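Local coordinates for cytokinesis protein 2 (Saccharomyces cerevisiae, PDB 4WPE) that mediates cytoskeletal rearrangements required for cytokinesis, forming a double ring with the septins and later a ring with medial actin, at residues 118-129 with 211-222. Residues are numbered along the deposited sequence; the frame is centred on the assembly and turned at random.
Sequences LQARYTTLSGKI and EWAQLSCELQEM
R121 of helix 76-162 reaches across to two glutamates three residues apart, E218 and E221, and holds both through its guanidinium edge. Its CG stands anti to the backbone N (chi1 178°) and the rest of the chain is extended, which carries the charged end to the partner helix. NH2 gives a nearly straight bond to E218 OE1 (3.0 Å, 170°). NH1 bonds E221 OE2 at 3.1 Å, and NH2 adds a weak bond to that same oxygen. Both carboxylate oxygens lie near the guanidinium plane and are met on the anti side, somewhat out of the carboxylate planes.

Beneath this network the packing is apolar. Selenomethionine M222 is a knob among L118, R121, Y122 and L125. Its methyl CE packs against L118 CD2 and Y122 CB, SE meets L125 CD1, and CG lies over one guanidinium face. L125 is the reciprocal knob, set among L215, E218, L219 and M222; its CD1 is 3.7 Å from L219 CD2. Farther along, I129 CD1 touches L215 CD2 and also meets the edge of the W212 ring, 3.5 Å from CZ3. The extended K128 chain passes L215 CD2 with its CG, CD and CE, with NZ 4.1 Å from E211 OE1, too far for a salt bridge.

The segments run antiparallel at 162°, their axes 11.3 Å apart, as neighbouring long helices of the F-BAR bundle. Y122 also packs on helix 21-35, and W212 meets W16 edge-to-face.

Replacing R121 by an alanine is likely to leave E218 and E221 as neighbouring negative charges without their shared partner, and one flank of M222 without its cover. One cation thus balances two carboxylates at the partly exposed rim, while apolar side chains fill the buried side.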
loop_
_atom_site.group_PDB
_atom_site.type_symbol
_atom_site.label_atom_id
_atom_site.label_comp_id
_atom_site.label_asym_id
_atom_site.label_seq_id
_atom_site.Cartn_x
_atom_site.Cartn_y
_atom_site.Cartn_z
ATOM N N LEU A 118 -3.332 32.219 4.047
ATOM C CA LEU A 118 -2.779 32.967 2.925
ATOM C C LEU A 118 -3.899 33.700 2.203
ATOM O O LEU A 118 -3.779 34.884 1.890
ATOM C CB LEU A 118 -2.043 32.046 1.954
ATOM C CG LEU A 118 -0.607 31.656 2.299
ATOM C CD1 LEU A 118 0.108 31.167 1.050
ATOM C CD2 LEU A 118 0.138 32.821 2.927
ATOM N N GLN A 119 -4.988 32.980 1.951
ATOM C CA GLN A 119 -6.167 33.544 1.302
ATOM C C GLN A 119 -6.714 34.748 2.069
ATOM O O GLN A 119 -7.089 35.756 1.470
ATOM C CB GLN A 119 -7.252 32.477 1.159
ATOM C CG GLN A 119 -8.563 32.988 0.591
ATOM C CD GLN A 119 -8.409 33.564 -0.800
ATOM O OE1 GLN A 119 -7.655 33.041 -1.619
ATOM N NE2 GLN A 119 -9.123 34.650 -1.074
ATOM N N ALA A 120 -6.753 34.643 3.393
ATOM C CA ALA A 120 -7.259 35.730 4.222
ATOM C C ALA A 120 -6.392 36.975 4.072
ATOM O O ALA A 120 -6.907 38.083 3.916
ATOM C CB ALA A 120 -7.327 35.304 5.680
ATOM N N ARG A 121 -5.077 36.790 4.112
ATOM C CA ARG A 121 -4.155 37.910 3.978
ATOM C C ARG A 121 -4.239 38.509 2.581
ATOM O O ARG A 121 -4.220 39.729 2.417
ATOM C CB ARG A 121 -2.717 37.483 4.272
ATOM C CG ARG A 121 -1.712 38.610 4.089
ATOM C CD ARG A 121 -0.293 38.203 4.444
ATOM N NE ARG A 121 0.581 39.370 4.524
ATOM C CZ ARG A 121 1.898 39.314 4.696
ATOM N NH1 ARG A 121 2.503 38.140 4.801
ATOM N NH2 ARG A 121 2.610 40.433 4.758
ATOM N N TYR A 122 -4.332 37.643 1.577
ATOM C CA TYR A 122 -4.419 38.093 0.193
ATOM C C TYR A 122 -5.657 38.954 -0.038
ATOM O O TYR A 122 -5.592 39.973 -0.726
ATOM C CB TYR A 122 -4.432 36.904 -0.770
ATOM C CG TYR A 122 -4.813 37.302 -2.175
ATOM C CD1 TYR A 122 -3.894 37.918 -3.014
ATOM C CD2 TYR A 122 -6.096 37.083 -2.659
ATOM C CE1 TYR A 122 -4.237 38.296 -4.298
ATOM C CE2 TYR A 122 -6.451 37.460 -3.942
ATOM C CZ TYR A 122 -5.516 38.065 -4.757
ATOM O OH TYR A 122 -5.860 38.438 -6.037
ATOM N N THR A 123 -6.781 38.532 0.531
ATOM C CA THR A 123 -8.034 39.269 0.406
ATOM C C THR A 123 -7.902 40.676 0.986
ATOM O O THR A 123 -8.331 41.652 0.371
ATOM C CB THR A 123 -9.192 38.520 1.099
ATOM O OG1 THR A 123 -9.514 37.344 0.346
ATOM C CG2 THR A 123 -10.428 39.401 1.193
ATOM N N THR A 124 -7.290 40.771 2.162
ATOM C CA THR A 124 -7.059 42.056 2.812
ATOM C C THR A 124 -6.131 42.946 1.985
ATOM O O THR A 124 -6.397 44.135 1.805
ATOM C CB THR A 124 -6.461 41.870 4.215
ATOM O OG1 THR A 124 -7.391 41.155 5.037
ATOM C CG2 THR A 124 -6.162 43.213 4.852
ATOM N N LEU A 125 -5.048 42.363 1.477
ATOM C CA LEU A 125 -4.086 43.099 0.660
ATOM C C LEU A 125 -4.728 43.668 -0.598
ATOM O O LEU A 125 -4.562 44.846 -0.907
ATOM C CB LEU A 125 -2.910 42.204 0.273
ATOM C CG LEU A 125 -1.661 42.300 1.145
ATOM C CD1 LEU A 125 -0.516 41.516 0.526
ATOM C CD2 LEU A 125 -1.266 43.750 1.344
ATOM N N SER A 126 -5.461 42.824 -1.318
ATOM C CA SER A 126 -6.096 43.231 -2.565
ATOM C C SER A 126 -7.084 44.372 -2.356
ATOM O O SER A 126 -7.210 45.256 -3.203
ATOM C CB SER A 126 -6.799 42.042 -3.211
ATOM O OG SER A 126 -5.851 41.119 -3.713
ATOM N N GLY A 127 -7.780 44.348 -1.225
ATOM C CA GLY A 127 -8.707 45.411 -0.886
ATOM C C GLY A 127 -7.971 46.720 -0.685
ATOM O O GLY A 127 -8.374 47.759 -1.212
ATOM N N LYS A 128 -6.884 46.661 0.079
ATOM C CA LYS A 128 -6.043 47.828 0.324
ATOM C C LYS A 128 -5.460 48.360 -0.973
ATOM O O LYS A 128 -5.380 49.570 -1.173
ATOM C CB LYS A 128 -4.918 47.485 1.295
ATOM C CG LYS A 128 -4.045 48.662 1.687
ATOM C CD LYS A 128 -3.132 48.272 2.839
ATOM C CE LYS A 128 -2.136 49.365 3.175
ATOM N NZ LYS A 128 -1.294 48.968 4.340
ATOM N N ILE A 129 -5.053 47.454 -1.857
ATOM C CA ILE A 129 -4.537 47.865 -3.155
ATOM C C ILE A 129 -5.622 48.609 -3.935
ATOM O O ILE A 129 -5.452 49.783 -4.255
ATOM C CB ILE A 129 -4.023 46.673 -3.976
ATOM C CG1 ILE A 129 -2.852 46.001 -3.254
ATOM C CG2 ILE A 129 -3.588 47.136 -5.350
ATOM C CD1 ILE A 129 -1.518 46.685 -3.461
ATOM N N GLU A 211 3.548 53.570 -0.898
ATOM C CA GLU A 211 2.835 52.378 -0.452
ATOM C C GLU A 211 3.199 51.138 -1.257
ATOM O O GLU A 211 3.473 50.084 -0.684
ATOM C CB GLU A 211 1.323 52.601 -0.515
ATOM C CG GLU A 211 0.768 53.497 0.586
ATOM C CD GLU A 211 0.857 52.870 1.969
ATOM O OE1 GLU A 211 -0.182 52.392 2.474
ATOM O OE2 GLU A 211 1.960 52.866 2.559
ATOM N N TRP A 212 3.200 51.257 -2.583
ATOM C CA TRP A 212 3.466 50.104 -3.445
ATOM C C TRP A 212 4.869 49.541 -3.237
ATOM O O TRP A 212 5.114 48.358 -3.468
ATOM C CB TRP A 212 3.270 50.464 -4.919
ATOM C CG TRP A 212 3.563 49.316 -5.835
ATOM C CD1 TRP A 212 4.576 49.228 -6.744
ATOM C CD2 TRP A 212 2.854 48.074 -5.904
ATOM N NE1 TRP A 212 4.531 48.015 -7.389
ATOM C CE2 TRP A 212 3.482 47.288 -6.890
ATOM C CE3 TRP A 212 1.743 47.553 -5.234
ATOM C CZ2 TRP A 212 3.037 46.011 -7.223
ATOM C CZ3 TRP A 212 1.302 46.283 -5.564
ATOM C CH2 TRP A 212 1.949 45.528 -6.549
ATOM N N ALA A 213 5.789 50.393 -2.799
ATOM C CA ALA A 213 7.141 49.954 -2.482
ATOM C C ALA A 213 7.110 48.984 -1.309
ATOM O O ALA A 213 7.979 48.120 -1.177
ATOM C CB ALA A 213 8.029 51.151 -2.165
ATOM N N GLN A 214 6.095 49.134 -0.464
ATOM C CA GLN A 214 5.942 48.314 0.728
ATOM C C GLN A 214 5.040 47.110 0.484
ATOM O O GLN A 214 5.324 46.009 0.952
ATOM C CB GLN A 214 5.377 49.146 1.880
ATOM C CG GLN A 214 6.346 50.163 2.455
ATOM C CD GLN A 214 5.780 50.876 3.667
ATOM O OE1 GLN A 214 4.570 51.092 3.766
ATOM N NE2 GLN A 214 6.651 51.242 4.600
ATOM N N LEU A 215 3.952 47.324 -0.244
ATOM C CA LEU A 215 2.950 46.278 -0.420
ATOM C C LEU A 215 3.404 45.209 -1.411
ATOM O O LEU A 215 2.959 44.063 -1.344
ATOM C CB LEU A 215 1.613 46.886 -0.855
ATOM C CG LEU A 215 0.709 47.376 0.285
ATOM C CD1 LEU A 215 1.381 48.437 1.149
ATOM C CD2 LEU A 215 -0.614 47.894 -0.251
ATOM N N SER A 216 4.297 45.577 -2.324
ATOM C CA SER A 216 4.885 44.600 -3.230
ATOM C C SER A 216 5.834 43.699 -2.457
ATOM O O SER A 216 6.041 42.542 -2.819
ATOM C CB SER A 216 5.625 45.287 -4.374
ATOM O OG SER A 216 6.641 46.131 -3.871
ATOM N N CYS A 217 6.414 44.237 -1.389
ATOM C CA CYS A 217 7.262 43.441 -0.513
ATOM C C CYS A 217 6.410 42.476 0.301
ATOM O O CYS A 217 6.796 41.322 0.502
ATOM C CB CYS A 217 8.093 44.333 0.412
ATOM S SG CYS A 217 9.778 44.632 -0.170
ATOM N N GLU A 218 5.253 42.950 0.757
ATOM C CA GLU A 218 4.293 42.094 1.449
ATOM C C GLU A 218 3.893 40.920 0.556
ATOM O O GLU A 218 3.784 39.786 1.021
ATOM C CB GLU A 218 3.050 42.885 1.870
ATOM C CG GLU A 218 3.232 43.759 3.108
ATOM C CD GLU A 218 1.926 43.993 3.850
ATOM O OE1 GLU A 218 1.239 42.998 4.169
ATOM O OE2 GLU A 218 1.584 45.166 4.109
ATOM N N LEU A 219 3.684 41.198 -0.727
ATOM C CA LEU A 219 3.364 40.155 -1.697
ATOM C C LEU A 219 4.524 39.182 -1.862
ATOM O O LEU A 219 4.333 37.966 -1.863
ATOM C CB LEU A 219 3.003 40.765 -3.051
ATOM C CG LEU A 219 1.641 41.455 -3.150
ATOM C CD1 LEU A 219 1.473 42.108 -4.512
ATOM C CD2 LEU A 219 0.520 40.462 -2.889
ATOM N N GLN A 220 5.728 39.726 -2.002
ATOM C CA GLN A 220 6.921 38.906 -2.177
ATOM C C GLN A 220 7.178 38.046 -0.941
ATOM O O GLN A 220 7.758 36.969 -1.032
ATOM C CB GLN A 220 8.129 39.792 -2.482
ATOM C CG GLN A 220 9.418 39.033 -2.708
ATOM C CD GLN A 220 10.569 39.945 -3.068
ATOM O OE1 GLN A 220 10.405 40.897 -3.829
ATOM N NE2 GLN A 220 11.743 39.664 -2.512
ATOM N N GLU A 221 6.733 38.528 0.214
ATOM C CA GLU A 221 6.839 37.760 1.447
ATOM C C GLU A 221 5.788 36.657 1.472
ATOM O O GLU A 221 6.037 35.565 1.983
ATOM C CB GLU A 221 6.685 38.671 2.666
ATOM C CG GLU A 221 6.608 37.934 3.994
ATOM C CD GLU A 221 6.436 38.873 5.171
ATOM O OE1 GLU A 221 7.393 39.611 5.492
ATOM O OE2 GLU A 221 5.342 38.876 5.772
HETATM N N MSE A 222 4.615 36.948 0.916
HETATM C CA MSE A 222 3.540 35.965 0.829
HETATM C C MSE A 222 3.949 34.764 -0.014
HETATM O O MSE A 222 3.854 33.617 0.427
HETATM C CB MSE A 222 2.279 36.589 0.234
HETATM C CG MSE A 222 1.560 37.563 1.140
HETATM SE SE MSE A 222 -0.296 37.744 0.589
HETATM C CE MSE A 222 -0.872 35.912 0.917
#